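Local coordinates for L-tyrosine isonitrile synthase (Pseudomonas aeruginosa, PDB 3E59), which makes the isonitrile group of paerucumarin on L-tyrosine, taking the carbon atom from C2 of D-ribulose 5-phosphate, at residues R40-V45 with L264-H269; G177-L182 with S237-A242; T188-A191 with G195-L198; R200-F205 with Y231-R236. One frame throughout, in Å; residues are numbered along the deposited sequence.

Interaction 1. Residues R40-V45 with L264-H269; sequences RRIEQV and LKFGIH. With PO4 (phosphate ion), chain E.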
# COMPACT_ATOMS: atom_id res chain seq x y z
N ARG A 40 17.67 11.53 9.69
CA ARG A 40 18.98 11.82 9.11
C ARG A 40 19.31 10.89 7.93
O ARG A 40 19.69 11.35 6.85
CB ARG A 40 20.08 11.77 10.18
N ARG A 41 19.14 9.58 8.11
CA ARG A 41 19.44 8.67 7.01
C ARG A 41 18.39 8.67 5.89
O ARG A 41 18.70 8.38 4.74
CB ARG A 41 19.87 7.27 7.47
CG ARG A 41 19.11 6.66 8.63
CD ARG A 41 20.01 5.66 9.36
NE ARG A 41 19.33 4.39 9.62
CZ ARG A 41 18.66 4.09 10.73
NH1 ARG A 41 18.58 4.95 11.75
NH2 ARG A 41 18.08 2.90 10.84
N ILE A 42 17.16 9.05 6.24
CA ILE A 42 16.13 9.30 5.22
C ILE A 42 16.52 10.47 4.32
O ILE A 42 16.40 10.38 3.09
CB ILE A 42 14.71 9.50 5.85
CG1 ILE A 42 14.16 8.16 6.33
CG2 ILE A 42 13.75 10.11 4.84
CD1 ILE A 42 13.04 8.29 7.33
N GLU A 43 17.01 11.55 4.92
CA GLU A 43 17.46 12.74 4.19
C GLU A 43 18.56 12.43 3.17
O GLU A 43 18.54 12.93 2.06
CB GLU A 43 17.98 13.81 5.16
CG GLU A 43 16.91 14.68 5.77
CD GLU A 43 17.46 16.03 6.25
OE1 GLU A 43 16.63 16.93 6.56
OE2 GLU A 43 18.71 16.21 6.30
N GLN A 44 19.50 11.58 3.58
CA GLN A 44 20.61 11.17 2.71
C GLN A 44 20.10 10.45 1.46
O GLN A 44 20.60 10.69 0.35
CB GLN A 44 21.56 10.25 3.48
CG GLN A 44 22.21 10.88 4.69
CD GLN A 44 23.24 9.98 5.35
OE1 GLN A 44 23.35 8.78 5.03
NE2 GLN A 44 24.00 10.55 6.27
N VAL A 45 19.11 9.58 1.64
CA VAL A 45 18.58 8.78 0.53
C VAL A 45 17.62 9.57 -0.36
O VAL A 45 17.75 9.58 -1.57
CB VAL A 45 17.90 7.48 1.05
CG1 VAL A 45 17.31 6.67 -0.10
CG2 VAL A 45 18.89 6.63 1.83
N LEU A 264 15.31 3.01 -0.21
CA LEU A 264 14.72 3.86 -1.26
C LEU A 264 13.22 3.99 -1.02
O LEU A 264 12.59 5.01 -1.36
CB LEU A 264 14.97 3.24 -2.64
CG LEU A 264 16.35 3.34 -3.27
CD1 LEU A 264 16.48 2.39 -4.47
CD2 LEU A 264 16.63 4.77 -3.68
N LYS A 265 12.66 2.95 -0.42
CA LYS A 265 11.24 2.91 -0.14
C LYS A 265 10.91 3.77 1.08
O LYS A 265 11.65 3.77 2.08
CB LYS A 265 10.77 1.47 0.05
CG LYS A 265 11.19 0.49 -1.05
CD LYS A 265 10.67 -0.88 -0.69
CE LYS A 265 11.43 -1.98 -1.35
NZ LYS A 265 10.79 -3.29 -0.99
N PHE A 266 9.81 4.52 0.97
CA PHE A 266 9.37 5.42 2.02
C PHE A 266 7.92 5.11 2.41
O PHE A 266 7.00 5.35 1.63
CB PHE A 266 9.48 6.87 1.53
CG PHE A 266 9.10 7.90 2.57
CD1 PHE A 266 7.76 8.21 2.82
CD2 PHE A 266 10.09 8.58 3.28
CE1 PHE A 266 7.41 9.16 3.76
CE2 PHE A 266 9.75 9.54 4.23
CZ PHE A 266 8.41 9.83 4.48
N GLY A 267 7.71 4.57 3.60
CA GLY A 267 6.35 4.23 4.07
C GLY A 267 5.54 5.46 4.41
O GLY A 267 6.02 6.37 5.09
N ILE A 268 4.30 5.50 3.94
CA ILE A 268 3.46 6.69 4.11
C ILE A 268 2.03 6.33 4.54
O ILE A 268 1.44 5.36 4.04
CB ILE A 268 3.46 7.59 2.82
CG1 ILE A 268 2.81 8.95 3.08
CG2 ILE A 268 2.80 6.87 1.62
CD1 ILE A 268 3.26 10.04 2.13
N HIS A 269 1.50 7.12 5.47
CA HIS A 269 0.12 6.99 5.93
C HIS A 269 -0.81 7.79 5.05
O HIS A 269 -0.41 8.79 4.44
CB HIS A 269 -0.01 7.41 7.39
CG HIS A 269 0.44 6.37 8.37
ND1 HIS A 269 -0.27 5.21 8.62
CD2 HIS A 269 1.51 6.33 9.21
CE1 HIS A 269 0.35 4.50 9.54
NE2 HIS A 269 1.42 5.16 9.93
P PO4 E . 6.93 -2.85 -0.87
O1 PO4 E . 7.38 -3.18 0.54
O2 PO4 E . 5.81 -3.81 -1.24
O3 PO4 E . 6.46 -1.39 -0.92
O4 PO4 E . 8.06 -3.09 -1.84
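Ile42 and Val45 of helix 35-55 meet Phe266 and Leu264 at one margin of the five-stranded parallel sheet. Strand 265-267 is an outermost strand of that sheet. The helix meets the strand at Phe266 and the adjoining loop at Leu264, through two separate apolar pairs. In the first pair, Ile42 reaches the rim of the Phe266 ring. Its CG2 methyl lies near the ring plane, 4.1 Å from CE2, so the methyl meets the ring at an edge and not over a face. The two side chains cross at about a right angle. Phe266 leaves its backbone toward the helix, with CG anti to the backbone N (chi1 -177°). Leu19 and Leu20 of helix 11-20 also touch this ring, and Leu254 on the next strand does too. The ring is therefore buried among helix and strand residues. In the second pair, Val45 points toward Leu264. The CG1 methyl of Val45 sits 4.0 Å from CA of Leu264. Leu264 starts away from the helix, but its end swings back. Its CD2 methyl comes 4.1 Å from CG1 of Val45, again with the side chains at about a right angle. This second pair is the more exposed one. A polar link lies beside it: Gln46 NE2 is hydrogen-bonded to the backbone O of Leu264. Lys265 turns away from the helix and runs as an extended chain beyond CG. It ends at a phosphate ion, probably from the crystallisation liquor, which Arg253, Ser255, His257 and Gln259 also hold. Lys265 NZ donates a hydrogen bond to O4 of this phosphate at 2.9 Å.

Interaction 2. Residues G177-L182 with S237-A242; sequences GYAEPL and SWAWGA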
# COMPACT_ATOMS: atom_id res chain seq x y z
N GLY A 177 10.77 -12.44 -15.39
CA GLY A 177 11.65 -11.30 -15.58
C GLY A 177 12.23 -10.72 -14.31
O GLY A 177 13.37 -10.27 -14.31
N TYR A 178 11.44 -10.76 -13.23
CA TYR A 178 11.71 -9.94 -12.03
C TYR A 178 11.76 -10.64 -10.65
O TYR A 178 12.27 -10.04 -9.70
CB TYR A 178 10.75 -8.73 -12.00
CG TYR A 178 11.12 -7.71 -13.06
CD1 TYR A 178 12.22 -6.88 -12.89
CD2 TYR A 178 10.40 -7.63 -14.25
CE1 TYR A 178 12.60 -5.97 -13.87
CE2 TYR A 178 10.78 -6.72 -15.26
CZ TYR A 178 11.88 -5.89 -15.05
OH TYR A 178 12.27 -4.98 -16.00
N ALA A 179 11.27 -11.88 -10.53
CA ALA A 179 11.27 -12.57 -9.22
C ALA A 179 12.60 -13.24 -8.89
O ALA A 179 13.27 -13.75 -9.79
CB ALA A 179 10.15 -13.61 -9.13
N GLU A 180 12.97 -13.25 -7.61
CA GLU A 180 14.09 -14.08 -7.16
C GLU A 180 13.50 -15.41 -6.68
O GLU A 180 12.32 -15.44 -6.32
CB GLU A 180 14.89 -13.37 -6.04
CG GLU A 180 15.23 -11.90 -6.29
CD GLU A 180 16.33 -11.65 -7.34
OE1 GLU A 180 17.11 -12.58 -7.66
OE2 GLU A 180 16.43 -10.50 -7.83
N PRO A 181 14.28 -16.50 -6.68
CA PRO A 181 13.79 -17.78 -6.12
C PRO A 181 13.41 -17.67 -4.63
O PRO A 181 14.02 -16.88 -3.90
CB PRO A 181 14.98 -18.72 -6.27
CG PRO A 181 15.79 -18.12 -7.39
CD PRO A 181 15.65 -16.64 -7.22
N LEU A 182 12.42 -18.46 -4.21
CA LEU A 182 11.93 -18.44 -2.83
C LEU A 182 13.04 -18.62 -1.81
O LEU A 182 13.03 -17.96 -0.78
CB LEU A 182 10.80 -19.46 -2.60
CG LEU A 182 9.46 -19.13 -3.28
CD1 LEU A 182 8.47 -20.29 -3.18
CD2 LEU A 182 8.84 -17.86 -2.70
N SER A 237 5.59 -9.08 -4.49
CA SER A 237 5.70 -7.65 -4.18
C SER A 237 7.06 -7.11 -4.56
O SER A 237 7.16 -6.01 -5.10
CB SER A 237 5.45 -7.36 -2.70
OG SER A 237 4.19 -7.87 -2.30
N TRP A 238 8.11 -7.87 -4.25
CA TRP A 238 9.46 -7.45 -4.59
C TRP A 238 9.73 -7.49 -6.10
O TRP A 238 10.39 -6.60 -6.63
CB TRP A 238 10.52 -8.23 -3.82
CG TRP A 238 10.62 -7.92 -2.32
CD1 TRP A 238 9.93 -6.96 -1.61
CD2 TRP A 238 11.49 -8.56 -1.38
NE1 TRP A 238 10.31 -6.99 -0.28
CE2 TRP A 238 11.27 -7.96 -0.12
CE3 TRP A 238 12.45 -9.60 -1.48
CZ2 TRP A 238 11.97 -8.36 1.04
CZ3 TRP A 238 13.14 -10.00 -0.32
CH2 TRP A 238 12.89 -9.37 0.92
N ALA A 239 9.25 -8.54 -6.77
CA ALA A 239 9.30 -8.61 -8.25
C ALA A 239 8.60 -7.39 -8.88
O ALA A 239 9.17 -6.73 -9.74
CB ALA A 239 8.67 -9.91 -8.76
N TRP A 240 7.37 -7.11 -8.44
CA TRP A 240 6.62 -5.92 -8.90
C TRP A 240 7.41 -4.63 -8.66
O TRP A 240 7.52 -3.79 -9.55
CB TRP A 240 5.26 -5.85 -8.18
CG TRP A 240 4.27 -4.75 -8.61
CD1 TRP A 240 3.53 -3.96 -7.77
CD2 TRP A 240 3.90 -4.36 -9.95
NE1 TRP A 240 2.72 -3.11 -8.49
CE2 TRP A 240 2.93 -3.33 -9.83
CE3 TRP A 240 4.29 -4.78 -11.23
CZ2 TRP A 240 2.34 -2.70 -10.95
CZ3 TRP A 240 3.71 -4.14 -12.35
CH2 TRP A 240 2.75 -3.12 -12.19
N GLY A 241 7.98 -4.50 -7.47
CA GLY A 241 8.84 -3.35 -7.16
C GLY A 241 10.04 -3.21 -8.09
O GLY A 241 10.38 -2.09 -8.53
N ALA A 242 10.68 -4.34 -8.39
CA ALA A 242 11.82 -4.39 -9.30
C ALA A 242 11.43 -4.00 -10.74
O ALA A 242 12.12 -3.21 -11.40
CB ALA A 242 12.47 -5.76 -9.26
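Tyr178, the last helical residue of 167-178, lies against Ala239 and Ala242 of helix 219-247. Its CB points at the long helix and rests 3.4 Å from the backbone O of Ala239. The same CB is 4.0 Å from CB of Ala239. With CG anti to its own carbonyl carbon (chi1 -72°), the ring is laid along the helix toward Ala242. There CD1 comes 3.8 Å from CB of Ala242 and 3.7 Å from its carbonyl carbon. The Ala242 carbonyl carbon approaches the ring obliquely; its CB methyl also touches CD1. The phenol end goes on to another partner on the same helix, because Tyr178 OH is hydrogen-bonded to Asp246 OD2. One turn of helix 219-247 thus carries the ring, and a residue further along holds its hydroxyl.

Ala179 is the first residue to leave helical geometry. Here the two backbones come closest, with CA atoms of Ala179 and Ala239 4.5 Å apart. Both residues are alanines, and their small methyls are consistent with so close an approach. The methyl of Ala239 is 3.7 Å from Ala179 N and 4.0 Å from Ala179 CB.

Glu180 continues in extended form. Its backbone O is hydrogen-bonded to Gln235 NE2, one turn earlier on the long helix. Pro181 then takes the N-cap position before helix 182-189, and Leu182 opens that helix, its side chain touching Tyr231 and Gln235.

The connection between helices 167-178 and 182-189 therefore runs back along helix 219-247, from Ala242 to Tyr231, while Trp240 on that helix turns away toward the loop residues Asp115, Phe152 and Leu154.

Interaction 3. Residues T188-A191 with G195-L198; sequences TLLA and GLLL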
# COMPACT_ATOMS: atom_id res chain seq x y z
N THR A 188 17.21 -13.23 2.24
CA THR A 188 17.07 -11.78 2.40
C THR A 188 16.24 -11.38 3.64
O THR A 188 16.67 -10.53 4.42
CB THR A 188 16.45 -11.12 1.12
OG1 THR A 188 17.18 -11.55 -0.03
CG2 THR A 188 16.48 -9.60 1.19
N LEU A 189 15.08 -12.00 3.83
CA LEU A 189 14.23 -11.71 5.02
C LEU A 189 14.99 -11.98 6.32
O LEU A 189 14.92 -11.19 7.26
CB LEU A 189 12.89 -12.48 4.98
CG LEU A 189 11.95 -12.17 3.80
CD1 LEU A 189 10.77 -13.17 3.68
CD2 LEU A 189 11.45 -10.72 3.86
N LEU A 190 15.74 -13.08 6.35
CA LEU A 190 16.50 -13.48 7.54
C LEU A 190 17.77 -12.64 7.79
O LEU A 190 18.42 -12.80 8.83
CB LEU A 190 16.87 -14.97 7.49
CG LEU A 190 15.85 -16.12 7.48
CD1 LEU A 190 16.25 -17.15 8.52
CD2 LEU A 190 14.40 -15.70 7.69
N ALA A 191 18.12 -11.77 6.85
CA ALA A 191 19.35 -10.98 6.93
C ALA A 191 19.24 -9.73 7.78
O ALA A 191 20.25 -9.13 8.13
CB ALA A 191 19.87 -10.63 5.52
N GLY A 195 13.56 -7.18 7.77
CA GLY A 195 13.14 -8.30 6.94
C GLY A 195 12.25 -9.25 7.73
O GLY A 195 11.19 -9.66 7.25
N LEU A 196 12.66 -9.59 8.95
CA LEU A 196 11.84 -10.45 9.79
C LEU A 196 10.54 -9.78 10.25
O LEU A 196 9.51 -10.46 10.41
CB LEU A 196 12.63 -10.99 10.97
CG LEU A 196 13.72 -12.02 10.64
CD1 LEU A 196 14.45 -12.39 11.90
CD2 LEU A 196 13.14 -13.26 9.99
N LEU A 197 10.59 -8.47 10.46
CA LEU A 197 9.42 -7.69 10.85
C LEU A 197 8.40 -7.69 9.73
O LEU A 197 7.21 -7.82 9.99
CB LEU A 197 9.79 -6.24 11.27
CG LEU A 197 10.53 -6.05 12.60
CD1 LEU A 197 10.84 -4.57 12.86
CD2 LEU A 197 9.73 -6.64 13.78
N LEU A 198 8.88 -7.56 8.49
CA LEU A 198 8.04 -7.68 7.30
C LEU A 198 7.43 -9.07 7.17
O LEU A 198 6.22 -9.20 7.03
CB LEU A 198 8.84 -7.35 6.02
CG LEU A 198 8.06 -7.48 4.71
CD1 LEU A 198 6.90 -6.49 4.63
CD2 LEU A 198 8.99 -7.33 3.49
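Leu189, Leu190 and Leu196 each set CG anti to the carbonyl carbon (chi1 -62° for Leu189, -70° for Leu196), and these torsions help bring their branches to the contact where the consecutive helices 182-189 and 193-210 meet across a short connection. The chain turns sharply between them. Gly195 sits against the backbone of Leu189. Its CA is 4.1 Å from CA of Leu189. Having no side chain, it lets the Leu189 carbonyl come in close. A CA-H...O contact runs from Gly195 CA to Leu189 O at 3.4 Å. The angle at the hydrogen is 128°, so this contact is bent. Leu196 N also lies near that oxygen, but the angle is poor and no hydrogen bond forms.

The leucines extend the contact in two directions. On the inner side, the buried Leu189 reaches over the carbonyl of Gly195, with CD2 3.6 Å from Gly195 O. The same CD2 methyl meets CD2 of Leu198 at 4.2 Å. Tyr231 and Trp238 of helix 219-247 also touch Leu189, and Ile234 touches Leu198. This side of the turn is thus packed on the long helix.

On the outer side, Leu190 and Leu196 are exposed. Leu190 leaves its backbone pointing away from the second helix, but its end comes back. Leu196 likewise brings its end nearer, and its CG rests 3.7 Å from Leu189 O. The two side chains cross obliquely, and their CD2 methyls, one from Leu190 and one from Leu196, meet at 3.6 Å.

Interaction 4. Residues R200-F205 with Y231-R236; sequences RAITRF and YGVIQR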
# COMPACT_ATOMS: atom_id res chain seq x y z
N ARG A 200 6.83 -11.28 9.42
CA ARG A 200 5.81 -11.44 10.47
C ARG A 200 4.51 -10.71 10.16
O ARG A 200 3.41 -11.23 10.42
CB ARG A 200 6.35 -11.07 11.88
CG ARG A 200 5.28 -11.14 13.03
CD ARG A 200 5.84 -11.61 14.38
NE ARG A 200 6.07 -10.51 15.33
CZ ARG A 200 5.53 -10.40 16.55
NH1 ARG A 200 4.69 -11.32 17.03
NH2 ARG A 200 5.84 -9.36 17.31
N ALA A 201 4.62 -9.52 9.57
CA ALA A 201 3.45 -8.70 9.25
C ALA A 201 2.63 -9.29 8.10
O ALA A 201 1.39 -9.39 8.18
CB ALA A 201 3.88 -7.30 8.92
N ILE A 202 3.33 -9.69 7.04
CA ILE A 202 2.68 -10.32 5.90
C ILE A 202 2.02 -11.64 6.29
O ILE A 202 0.94 -11.96 5.81
CB ILE A 202 3.67 -10.54 4.72
CG1 ILE A 202 4.30 -9.20 4.27
CG2 ILE A 202 2.96 -11.26 3.55
CD1 ILE A 202 3.30 -8.02 3.96
N THR A 203 2.67 -12.41 7.17
CA THR A 203 2.06 -13.63 7.72
C THR A 203 0.75 -13.27 8.43
O THR A 203 -0.28 -13.93 8.23
CB THR A 203 3.02 -14.35 8.68
OG1 THR A 203 4.24 -14.66 8.01
CG2 THR A 203 2.40 -15.66 9.21
N ARG A 204 0.78 -12.21 9.22
CA ARG A 204 -0.41 -11.80 9.96
C ARG A 204 -1.59 -11.41 9.06
O ARG A 204 -2.73 -11.77 9.38
CB ARG A 204 -0.10 -10.70 10.98
CG ARG A 204 -1.26 -10.41 11.94
CD ARG A 204 -0.93 -9.33 12.96
NE ARG A 204 -0.73 -8.02 12.35
CZ ARG A 204 0.46 -7.46 12.13
NH1 ARG A 204 1.57 -8.11 12.48
NH2 ARG A 204 0.55 -6.26 11.56
N PHE A 205 -1.33 -10.70 7.95
CA PHE A 205 -2.39 -10.34 7.00
C PHE A 205 -3.02 -11.59 6.41
O PHE A 205 -4.24 -11.70 6.31
CB PHE A 205 -1.87 -9.51 5.81
CG PHE A 205 -1.22 -8.20 6.16
CD1 PHE A 205 -1.40 -7.60 7.40
CD2 PHE A 205 -0.43 -7.55 5.21
CE1 PHE A 205 -0.80 -6.38 7.69
CE2 PHE A 205 0.18 -6.32 5.50
CZ PHE A 205 -0.00 -5.74 6.73
N TYR A 231 6.09 -15.96 2.10
CA TYR A 231 7.26 -15.93 1.20
C TYR A 231 6.89 -15.59 -0.25
O TYR A 231 7.55 -14.77 -0.90
CB TYR A 231 8.01 -17.27 1.23
CG TYR A 231 8.71 -17.56 2.55
CD1 TYR A 231 9.78 -16.77 2.96
CD2 TYR A 231 8.29 -18.61 3.38
CE1 TYR A 231 10.44 -17.01 4.16
CE2 TYR A 231 8.96 -18.87 4.60
CZ TYR A 231 10.03 -18.05 4.97
OH TYR A 231 10.72 -18.22 6.13
N GLY A 232 5.83 -16.23 -0.76
CA GLY A 232 5.36 -15.99 -2.12
C GLY A 232 4.87 -14.57 -2.36
O GLY A 232 5.21 -13.94 -3.37
N VAL A 233 4.09 -14.06 -1.42
CA VAL A 233 3.57 -12.68 -1.49
C VAL A 233 4.70 -11.64 -1.53
O VAL A 233 4.68 -10.72 -2.36
CB VAL A 233 2.58 -12.39 -0.32
CG1 VAL A 233 2.14 -10.91 -0.30
CG2 VAL A 233 1.37 -13.28 -0.43
N ILE A 234 5.68 -11.78 -0.64
CA ILE A 234 6.88 -10.94 -0.64
C ILE A 234 7.61 -11.07 -1.98
O ILE A 234 8.03 -10.05 -2.56
CB ILE A 234 7.84 -11.34 0.53
CG1 ILE A 234 7.15 -11.21 1.90
CG2 ILE A 234 9.12 -10.55 0.49
CD1 ILE A 234 6.59 -9.85 2.17
N GLN A 235 7.76 -12.30 -2.48
CA GLN A 235 8.42 -12.55 -3.77
C GLN A 235 7.74 -11.73 -4.88
O GLN A 235 8.41 -11.04 -5.63
CB GLN A 235 8.41 -14.04 -4.14
CG GLN A 235 9.13 -14.36 -5.46
CD GLN A 235 8.74 -15.71 -6.02
OE1 GLN A 235 7.56 -16.06 -6.06
NE2 GLN A 235 9.74 -16.48 -6.46
N ARG A 236 6.41 -11.82 -4.96
CA ARG A 236 5.64 -11.05 -5.93
C ARG A 236 5.74 -9.54 -5.73
O ARG A 236 5.93 -8.79 -6.70
CB ARG A 236 4.16 -11.46 -5.94
CG ARG A 236 3.91 -12.92 -6.27
CD ARG A 236 4.47 -13.34 -7.63
NE ARG A 236 4.47 -14.80 -7.73
CZ ARG A 236 3.41 -15.53 -8.06
NH1 ARG A 236 2.24 -14.96 -8.35
NH2 ARG A 236 3.53 -16.85 -8.09
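Ile202 points from helix 193-210 toward helix 219-247, where it meets Val233 and Ile234. These three buried side chains make the whole tight part of the contact. The two branches of Ile202 have different partners. Its CG2 methyl, anti to the backbone N, lies against Val233 and is 4.0 Å from both CB and CG1 of that residue. Val233 also points toward the first helix, with CG1 anti to its own backbone N (chi1 174°). The other branch of Ile202 turns to Ile234. The Ile234 backbone does not direct its side chain at the first helix, but the CD1 end comes round to it. This methyl packs against Ile202, though its exact placement is doubtful, because the model sets it too near CG1 of Ile202 to be reliable. The closest CA atoms, those of Ile202 and Ile234, are 7.8 Å apart, so side chains alone bridge the gap. Ala230 and the loop residue His257 add further packing around Ile202.

The loose side begins with Arg200, which lies on the exposed side of its helix and does not reach the other segment. Arg204, only partly exposed, also faces elsewhere, touching Trp277. On the long helix, Gln235 and Arg236 turn from the contact. Gln235 NE2 bonds Glu180 O, and Arg236 NH1 bonds Val118 O.

The arrangement is ordinary helix-to-helix packing through branched aliphatic side chains, joining two consecutive helices of the isocyanide synthase chain.

In the fold
Interactions 2, 3 and 4 form one connected helical region. Interactions 2 and 4 share helix 219-247, with centres 13 Å apart, while 3 and 4 share helix 193-210, with centres 11 Å apart. Trp238 joins interaction 2 to Leu189 and Leu198 of interaction 3. Along the chain, interaction 3 closes before interaction 4 opens, and both are nested within the loop closed by interaction 2. Interaction 1 encloses all three. It lies 18 to 22 Å from them, centre to centre, where helix 35-55 meets an outermost strand of the parallel sheet. Lys265 still comes near Trp238, so the sheet margin and the helical region adjoin beside the bound phosphate ion.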